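Long-range contacts in chymotrypsin (Cellulomonas bogoriensis, PDB 2EA3), which probably cuts peptide bonds as a serine endopeptidase of the S1 family, this chain being the trypsin-like protease domain of a longer precursor: residues Ser92-Ser97 with Gly139-Gly144; Gly98-Trp103 with Cys131-Asp136; Leu125-Val130 with Thr163-Pro168. All coordinates share one frame; numbering follows the deposited sequence.

Interaction 1 (Ser92-Ser97 with Gly139-Gly144); sequences SAVCRS and GSLLAG. With SO4 (sulfate ion), chain B.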
loop_
_atom_site.group_PDB
_atom_site.type_symbol
_atom_site.label_atom_id
_atom_site.label_comp_id
_atom_site.label_asym_id
_atom_site.label_seq_id
_atom_site.Cartn_x
_atom_site.Cartn_y
_atom_site.Cartn_z
ATOM N N SER A 92 -5.459 17.363 -0.283
ATOM C CA SER A 92 -6.317 16.477 -1.073
ATOM C C SER A 92 -7.043 15.443 -0.230
ATOM O O SER A 92 -6.459 14.910 0.717
ATOM C CB SER A 92 -5.505 15.728 -2.119
ATOM O OG SER A 92 -5.035 16.653 -3.084
ATOM N N ALA A 93 -8.290 15.139 -0.604
ATOM C CA ALA A 93 -9.034 14.064 0.039
ATOM C C ALA A 93 -8.474 12.751 -0.495
ATOM O O ALA A 93 -8.356 12.546 -1.712
ATOM C CB ALA A 93 -10.532 14.173 -0.265
ATOM N N VAL A 94 -8.104 11.874 0.417
ATOM C CA VAL A 94 -7.566 10.574 0.036
ATOM C C VAL A 94 -8.292 9.490 0.825
ATOM O O VAL A 94 -8.792 9.733 1.946
ATOM C CB VAL A 94 -6.057 10.485 0.301
ATOM C CG1 VAL A 94 -5.287 11.344 -0.701
ATOM C CG2 VAL A 94 -5.733 10.881 1.768
ATOM N N CYS A 95 -8.358 8.307 0.233
ATOM C CA CYS A 95 -8.992 7.170 0.913
ATOM C C CYS A 95 -8.036 6.008 0.857
ATOM O O CYS A 95 -7.342 5.809 -0.155
ATOM C CB CYS A 95 -10.286 6.754 0.233
ATOM S SG CYS A 95 -11.580 7.985 0.346
ATOM N N ARG A 96 -8.042 5.240 1.940
ATOM C CA ARG A 96 -7.177 4.103 2.116
ATOM C C ARG A 96 -8.035 2.831 2.135
ATOM O O ARG A 96 -9.121 2.837 2.690
ATOM C CB ARG A 96 -6.443 4.245 3.463
ATOM C CG ARG A 96 -5.495 3.051 3.743
ATOM C CD ARG A 96 -5.048 2.970 5.214
ATOM N NE ARG A 96 -6.154 3.088 6.175
ATOM C CZ ARG A 96 -7.100 2.165 6.364
ATOM N NH1 ARG A 96 -7.090 1.033 5.665
ATOM N NH2 ARG A 96 -8.069 2.377 7.258
ATOM N N SER A 97 -7.542 1.763 1.512
ATOM C CA SER A 97 -8.178 0.463 1.584
ATOM C C SER A 97 -7.195 -0.490 2.260
ATOM O O SER A 97 -6.049 -0.597 1.855
ATOM C CB SER A 97 -8.484 -0.024 0.170
ATOM O OG SER A 97 -9.161 -1.266 0.182
ATOM N N GLY A 139 -1.390 -1.352 2.166
ATOM C CA GLY A 139 -2.628 -1.114 1.423
ATOM C C GLY A 139 -2.640 0.169 0.615
ATOM O O GLY A 139 -1.750 0.990 0.728
ATOM N N SER A 140 -3.659 0.312 -0.218
ATOM C CA SER A 140 -3.746 1.363 -1.226
ATOM C C SER A 140 -4.147 2.691 -0.631
ATOM O O SER A 140 -5.030 2.757 0.215
ATOM C CB SER A 140 -4.825 1.002 -2.256
ATOM O OG SER A 140 -4.844 -0.399 -2.493
ATOM N N LEU A 141 -3.537 3.753 -1.127
ATOM C CA LEU A 141 -4.025 5.095 -0.876
ATOM C C LEU A 141 -4.356 5.715 -2.232
ATOM O O LEU A 141 -3.503 5.765 -3.116
ATOM C CB LEU A 141 -2.972 5.948 -0.165
ATOM C CG LEU A 141 -3.489 7.338 0.209
ATOM C CD1 LEU A 141 -4.529 7.237 1.324
ATOM C CD2 LEU A 141 -2.287 8.234 0.630
ATOM N N LEU A 142 -5.600 6.163 -2.378
ATOM C CA LEU A 142 -6.072 6.758 -3.632
ATOM C C LEU A 142 -6.481 8.200 -3.389
ATOM O O LEU A 142 -7.032 8.516 -2.334
ATOM C CB LEU A 142 -7.301 5.987 -4.143
ATOM C CG LEU A 142 -7.126 4.567 -4.662
ATOM C CD1 LEU A 142 -8.512 3.900 -4.765
ATOM C CD2 LEU A 142 -6.441 4.594 -5.993
ATOM N N ALA A 143 -6.211 9.064 -4.361
ATOM C CA ALA A 143 -6.914 10.336 -4.449
ATOM C C ALA A 143 -7.789 10.181 -5.677
ATOM O O ALA A 143 -7.291 10.190 -6.793
ATOM C CB ALA A 143 -5.951 11.464 -4.609
ATOM N N GLY A 144 -9.077 9.965 -5.467
ATOM C CA GLY A 144 -9.983 9.637 -6.567
ATOM C C GLY A 144 -9.547 8.327 -7.224
ATOM O O GLY A 144 -9.526 7.276 -6.575
HETATM S S SO4 B . -9.837 17.413 -3.449
HETATM O O1 SO4 B . -10.986 17.267 -4.332
HETATM O O2 SO4 B . -10.190 18.254 -2.311
HETATM O O3 SO4 B . -9.408 16.106 -2.967
HETATM O O4 SO4 B . -8.740 18.040 -4.182
#

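Interaction 2 (Gly98-Trp103 with Cys131-Asp136); sequences GSTTGW and CAEPGD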
loop_
_atom_site.group_PDB
_atom_site.type_symbol
_atom_site.label_atom_id
_atom_site.label_comp_id
_atom_site.label_asym_id
_atom_site.label_seq_id
_atom_site.Cartn_x
_atom_site.Cartn_y
_atom_site.Cartn_z
ATOM N N GLY A 98 -7.646 -1.179 3.299
ATOM C CA GLY A 98 -6.801 -2.112 4.011
ATOM C C GLY A 98 -7.647 -3.228 4.594
ATOM O O GLY A 98 -8.855 -3.076 4.804
ATOM N N SER A 99 -7.009 -4.353 4.846
ATOM C CA SER A 99 -7.744 -5.577 5.182
ATOM C C SER A 99 -8.225 -5.668 6.641
ATOM O O SER A 99 -8.963 -6.587 6.986
ATOM C CB SER A 99 -6.863 -6.777 4.862
ATOM O OG SER A 99 -5.743 -6.782 5.720
ATOM N N THR A 100 -7.796 -4.756 7.510
ATOM C CA THR A 100 -8.238 -4.795 8.907
ATOM C C THR A 100 -9.394 -3.856 9.179
ATOM O O THR A 100 -10.323 -4.196 9.906
ATOM C CB THR A 100 -7.078 -4.479 9.874
ATOM O OG1 THR A 100 -6.061 -5.452 9.639
ATOM C CG2 THR A 100 -7.531 -4.527 11.353
ATOM N N THR A 101 -9.324 -2.663 8.607
ATOM C CA THR A 101 -10.342 -1.657 8.888
ATOM C C THR A 101 -11.204 -1.302 7.673
ATOM O O THR A 101 -12.189 -0.581 7.812
ATOM C CB THR A 101 -9.708 -0.402 9.494
ATOM O OG1 THR A 101 -8.753 0.135 8.572
ATOM C CG2 THR A 101 -9.030 -0.744 10.798
ATOM N N GLY A 102 -10.842 -1.803 6.492
ATOM C CA GLY A 102 -11.589 -1.489 5.282
ATOM C C GLY A 102 -11.236 -0.134 4.678
ATOM O O GLY A 102 -10.076 0.221 4.560
ATOM N N TRP A 103 -12.262 0.628 4.332
ATOM C CA TRP A 103 -12.124 1.862 3.550
ATOM C C TRP A 103 -12.338 3.042 4.472
ATOM O O TRP A 103 -13.408 3.176 5.080
ATOM C CB TRP A 103 -13.192 1.852 2.469
ATOM C CG TRP A 103 -13.267 3.028 1.570
ATOM C CD1 TRP A 103 -14.059 4.120 1.721
ATOM C CD2 TRP A 103 -12.553 3.203 0.341
ATOM N NE1 TRP A 103 -13.873 4.985 0.656
ATOM C CE2 TRP A 103 -12.962 4.438 -0.208
ATOM C CE3 TRP A 103 -11.623 2.422 -0.360
ATOM C CZ2 TRP A 103 -12.473 4.921 -1.428
ATOM C CZ3 TRP A 103 -11.116 2.903 -1.575
ATOM C CH2 TRP A 103 -11.547 4.153 -2.093
ATOM N N CYS A 131 -7.085 7.037 9.320
ATOM C CA CYS A 131 -6.731 6.110 10.396
ATOM C C CYS A 131 -6.249 4.809 9.763
ATOM O O CYS A 131 -6.567 4.531 8.617
ATOM C CB CYS A 131 -7.958 5.827 11.268
ATOM S SG CYS A 131 -9.357 5.012 10.404
ATOM N N ALA A 132 -5.500 4.015 10.510
ATOM C CA ALA A 132 -5.138 2.683 10.041
ATOM C C ALA A 132 -4.835 1.840 11.253
ATOM O O ALA A 132 -4.570 2.370 12.338
ATOM C CB ALA A 132 -3.922 2.737 9.132
ATOM N N GLU A 133 -4.907 0.531 11.069
ATOM C CA GLU A 133 -4.561 -0.383 12.142
ATOM C C GLU A 133 -3.581 -1.384 11.565
ATOM O O GLU A 133 -3.381 -1.404 10.364
ATOM C CB GLU A 133 -5.834 -1.005 12.750
ATOM C CG GLU A 133 -6.588 0.060 13.589
ATOM C CD GLU A 133 -7.922 -0.388 14.138
ATOM O OE1 GLU A 133 -8.090 -1.601 14.352
ATOM O OE2 GLU A 133 -8.812 0.476 14.357
ATOM N N PRO A 134 -2.893 -2.144 12.429
ATOM C CA PRO A 134 -2.031 -3.178 11.884
ATOM C C PRO A 134 -2.868 -4.195 11.097
ATOM O O PRO A 134 -3.982 -4.628 11.536
ATOM C CB PRO A 134 -1.408 -3.804 13.143
ATOM C CG PRO A 134 -1.501 -2.685 14.197
ATOM C CD PRO A 134 -2.850 -2.112 13.903
ATOM N N GLY A 135 -2.330 -4.566 9.951
ATOM C CA GLY A 135 -3.032 -5.363 8.971
ATOM C C GLY A 135 -3.293 -4.504 7.755
ATOM O O GLY A 135 -3.274 -5.006 6.643
ATOM N N ASP A 136 -3.546 -3.206 7.974
ATOM C CA ASP A 136 -3.773 -2.273 6.857
ATOM C C ASP A 136 -2.482 -1.896 6.126
ATOM O O ASP A 136 -2.532 -1.349 5.017
ATOM C CB ASP A 136 -4.423 -0.979 7.360
ATOM C CG ASP A 136 -5.838 -1.190 7.888
ATOM O OD1 ASP A 136 -6.237 -0.387 8.759
ATOM O OD2 ASP A 136 -6.550 -2.111 7.413
#

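Interaction 3 (Leu125-Val130 with Thr163-Pro168); sequences LIRTTV and TTFFQP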
loop_
_atom_site.group_PDB
_atom_site.type_symbol
_atom_site.label_atom_id
_atom_site.label_comp_id
_atom_site.label_asym_id
_atom_site.label_seq_id
_atom_site.Cartn_x
_atom_site.Cartn_y
_atom_site.Cartn_z
ATOM N N LEU A 125 7.736 10.429 3.511
ATOM C CA LEU A 125 6.372 9.901 3.650
ATOM C C LEU A 125 5.277 10.941 3.492
ATOM O O LEU A 125 5.461 12.121 3.833
ATOM C CB LEU A 125 6.207 9.232 5.018
ATOM C CG LEU A 125 7.119 8.022 5.252
ATOM C CD1 LEU A 125 6.920 7.489 6.645
ATOM C CD2 LEU A 125 6.843 6.928 4.212
ATOM N N ILE A 126 4.136 10.488 2.986
ATOM C CA ILE A 126 2.922 11.297 2.923
ATOM C C ILE A 126 2.227 11.213 4.286
ATOM O O ILE A 126 1.875 10.127 4.743
ATOM C CB ILE A 126 1.943 10.774 1.844
ATOM C CG1 ILE A 126 2.608 10.773 0.465
ATOM C CG2 ILE A 126 0.665 11.615 1.838
ATOM C CD1 ILE A 126 1.853 9.962 -0.564
ATOM N N ARG A 127 2.046 12.351 4.944
ATOM C CA ARG A 127 1.327 12.383 6.219
ATOM C C ARG A 127 -0.158 12.647 5.974
ATOM O O ARG A 127 -0.507 13.529 5.187
ATOM C CB ARG A 127 1.918 13.469 7.127
ATOM C CG ARG A 127 1.391 13.429 8.551
ATOM C CD ARG A 127 1.976 14.556 9.404
ATOM N NE ARG A 127 1.048 14.840 10.499
ATOM C CZ ARG A 127 1.271 14.595 11.790
ATOM N NH1 ARG A 127 2.427 14.083 12.201
ATOM N NH2 ARG A 127 0.329 14.887 12.683
ATOM N N THR A 128 -1.026 11.889 6.647
ATOM C CA THR A 128 -2.489 12.072 6.496
ATOM C C THR A 128 -3.254 11.963 7.804
ATOM O O THR A 128 -2.717 11.481 8.802
ATOM C CB THR A 128 -3.126 11.012 5.572
ATOM O OG1 THR A 128 -3.267 9.769 6.292
ATOM C CG2 THR A 128 -2.284 10.811 4.274
ATOM N N THR A 129 -4.537 12.328 7.754
ATOM C CA THR A 129 -5.453 12.174 8.897
ATOM C C THR A 129 -6.261 10.883 8.750
ATOM O O THR A 129 -7.264 10.685 9.447
ATOM C CB THR A 129 -6.461 13.339 8.951
ATOM O OG1 THR A 129 -7.167 13.389 7.715
ATOM C CG2 THR A 129 -5.753 14.662 9.162
ATOM N N VAL A 130 -5.867 10.022 7.805
ATOM C CA VAL A 130 -6.573 8.754 7.622
ATOM C C VAL A 130 -6.166 7.849 8.794
ATOM O O VAL A 130 -5.031 7.885 9.204
ATOM C CB VAL A 130 -6.160 8.071 6.295
ATOM C CG1 VAL A 130 -6.869 6.725 6.121
ATOM C CG2 VAL A 130 -6.412 8.989 5.082
ATOM N N THR A 163 -3.232 9.259 12.902
ATOM C CA THR A 163 -2.418 9.844 11.837
ATOM C C THR A 163 -1.714 8.690 11.140
ATOM O O THR A 163 -1.092 7.881 11.808
ATOM C CB THR A 163 -1.333 10.742 12.429
ATOM O OG1 THR A 163 -1.943 11.747 13.241
ATOM C CG2 THR A 163 -0.502 11.395 11.321
ATOM N N THR A 164 -1.817 8.617 9.820
ATOM C CA THR A 164 -1.197 7.515 9.065
ATOM C C THR A 164 -0.288 8.078 7.982
ATOM O O THR A 164 -0.644 9.051 7.302
ATOM C CB THR A 164 -2.245 6.603 8.421
ATOM O OG1 THR A 164 -3.124 6.107 9.439
ATOM C CG2 THR A 164 -1.578 5.397 7.731
ATOM N N PHE A 165 0.871 7.438 7.822
ATOM C CA PHE A 165 1.874 7.854 6.862
ATOM C C PHE A 165 1.951 6.841 5.748
ATOM O O PHE A 165 1.734 5.650 5.986
ATOM C CB PHE A 165 3.237 7.933 7.548
ATOM C CG PHE A 165 3.308 8.984 8.634
ATOM C CD1 PHE A 165 2.860 8.710 9.933
ATOM C CD2 PHE A 165 3.810 10.252 8.347
ATOM C CE1 PHE A 165 2.928 9.710 10.946
ATOM C CE2 PHE A 165 3.894 11.227 9.331
ATOM C CZ PHE A 165 3.441 10.954 10.635
ATOM N N PHE A 166 2.225 7.323 4.533
ATOM C CA PHE A 166 2.217 6.467 3.350
ATOM C C PHE A 166 3.506 6.674 2.580
ATOM O O PHE A 166 4.006 7.805 2.465
ATOM C CB PHE A 166 1.011 6.801 2.446
ATOM C CG PHE A 166 -0.302 6.535 3.084
ATOM C CD1 PHE A 166 -0.849 7.454 3.981
ATOM C CD2 PHE A 166 -0.974 5.338 2.855
ATOM C CE1 PHE A 166 -2.071 7.203 4.604
ATOM C CE2 PHE A 166 -2.197 5.082 3.495
ATOM C CZ PHE A 166 -2.738 6.018 4.365
ATOM N N GLN A 167 4.046 5.574 2.071
ATOM C CA GLN A 167 5.159 5.588 1.144
ATOM C C GLN A 167 4.603 5.940 -0.249
ATOM O O GLN A 167 3.777 5.228 -0.777
ATOM C CB GLN A 167 5.797 4.189 1.113
ATOM C CG GLN A 167 6.718 3.916 -0.089
ATOM C CD GLN A 167 7.987 4.732 -0.056
ATOM O OE1 GLN A 167 8.773 4.636 0.880
ATOM N NE2 GLN A 167 8.201 5.539 -1.091
ATOM N N PRO A 168 5.056 7.049 -0.835
ATOM C CA PRO A 168 4.554 7.441 -2.181
ATOM C C PRO A 168 4.832 6.370 -3.221
ATOM O O PRO A 168 5.858 5.701 -3.130
ATOM C CB PRO A 168 5.382 8.687 -2.541
ATOM C CG PRO A 168 6.030 9.133 -1.311
ATOM C CD PRO A 168 5.996 8.018 -0.263
#

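Interaction 1 (Ser92-Ser97 with Gly139-Gly144)
Cys95 and Leu142 are a hydrogen-bonded pair in the seam that closes the second beta-barrel of this chymotrypsin fold, where residues 93-97 and 140-143 run antiparallel, their axes 4.7 Å apart at closest. Cys95 N gives to Leu142 O at 2.9 Å, and Leu142 N returns to Cys95 O at 2.8 Å, almost straight at 175°. Further along, Ser97 N reaches Ser140 O at 3.0 Å, while the reverse bond is weak.

On the face bearing Arg96 and Leu141 the contact is apolar. Leu141 has CG anti to its backbone N (chi1 -176°), which swings CD1 across the seam to 3.7 Å from Val94 CB; the two side chains meet at a slant. Val94 CG1 also lies 4.0 Å from the methyl CB of Ala143. A branched valine and a small alanine thus suit these places. Gly139 fits because any side chain there would run into the carbonyl O of Ser97. Arg96 lays its CB and CG beside Ser140 O but carries its guanidinium away, NE to Cys131 O. At the outer end, Ala93 N binds O3 of a sulfate ion, probably from the crystallisation liquor.

On the outer sides of the pair, 102-110 lies next to 93-98 and is tied to it by the Cys95-Cys105 disulfide, and 146-154 lies next to 140-143, while Val72 of strand 71-73 packs on Ser97, Ser140 and Leu142.

Interaction 2 (Gly98-Trp103 with Cys131-Asp136)
The carboxylate of Asp136 collects four hydrogen bonds, three of them from Thr100 and Thr101. Thr101 OG1 gives its proton to Asp136 OD1 at 2.6 Å, and Glu133 N gives to the same OD1 at 2.8 Å; the two donors arrive from opposite faces of the carboxylate plane. Asp136 OD2 takes Thr100 N at 2.9 Å and, on its syn lone pair, Thr101 N at 3.1 Å. Two bonds on each oxygen fix the group's rotation, and a short side chain with two acceptor oxygens suits a place where three backbone N-H groups and a hydroxyl converge. Arg96 adds a long, weak ion pair to OD1, which may partly offset the buried charge.

Thr100 supplies a further link: with OG1 beside its own backbone N (chi1 -59°), it gives a bond to Pro134 O at 2.9 Å.

Residues 98-102 form the tight turn of the hairpin between strands 93-98 and 102-110, closed by bonds in both directions between Gly98 and Gly102. Opposite lies the Pro134-Gly135-Asp136 segment, which leads into Ser137, probably the nucleophile; as in other S1 proteases, the backbone here would form the oxyanion hole. The bonds to Asp136 are likely to fix the course of the backbone at this point.

Glycine suits position 135 because a CB there would collide with Thr100 OG1, and its positive phi (112°) is awkward for other residues. Outward, the methyl CG2 of Thr101 rests 3.5 Å from Glu133 CD, and Thr100 CG2 lies 4.2 Å from Glu133 CB. The Glu133 carboxylate turns to Cys158 N and to a salt bridge with Arg159.

Interaction 3 (Leu125-Val130 with Thr163-Pro168)
Ile126 and Phe166 exchange two backbone bonds, Ile126 N to Phe166 O at 2.7 Å and Phe166 N to Ile126 O at 2.8 Å, and Thr128 and Thr164 pair in the same antiparallel register. Thr164 O accepts twice, from Thr128 N and from Thr128 OG1 (2.9 Å), which approach from opposite faces of its carbonyl plane. OG1 stands between the backbone N and carbonyl carbon of Thr128 (chi1 77°), where it also accepts from Val130 N in an ST turn. Past the end of strand 125-128, Val130 O takes a bond from Thr164 OG1 at 2.6 Å. Threonine suits both places: its beta branch fits a strand, and the two hydroxyls serve Val130 N and O where strand pairing has ended. Gln167 gives NE2 to Pro168 O and accepts at OE1 from the amide of Asp56, a likely triad residue.

The ring of Phe166 meets Thr128 OG1 at its edge, CE1 lying 3.3 Å away. On the opposite side of the sheet from Phe166, Arg127 runs alongside Phe165, CG 3.4 Å from CE2, while its guanidinium, turned 85° to the ring, has Thr163 CG2 3.7 Å above its centre. An alanine in place of Arg127 would keep only the CB contact with Phe165 and would probably leave CZ and the Thr163 methyl without their cover. Leu125 CD1 lies 3.8 Å from Phe165 CB.

With its buried hydroxyls bonded to backbone groups, the chain can leave the strand after Thr128 and still stay fastened to strand 161-168.

Overall arrangement
Interactions 1 and 3 belong to the second six-stranded antiparallel barrel of the fold, and interaction 2 joins a hairpin turn of it to the loop between strands 125-128 and 140-143. Interaction 1 joins the strands at the two ends of the sheet order, so it shuts the barrel; interaction 3 pairs two strands in the middle of that order. Their centres are about 10 Å apart, and Leu141 touches Phe166 between them, as Val94 does Val130. The centre of interaction 2 lies about 12 Å from interaction 1 and 13 Å from interaction 3. Along the chain interaction 2 is nested inside interaction 1, while interaction 3 crosses both. The loop before the probable nucleophile is thus tied to the barrel at several points, with Arg96 bridging interactions 1 and 2.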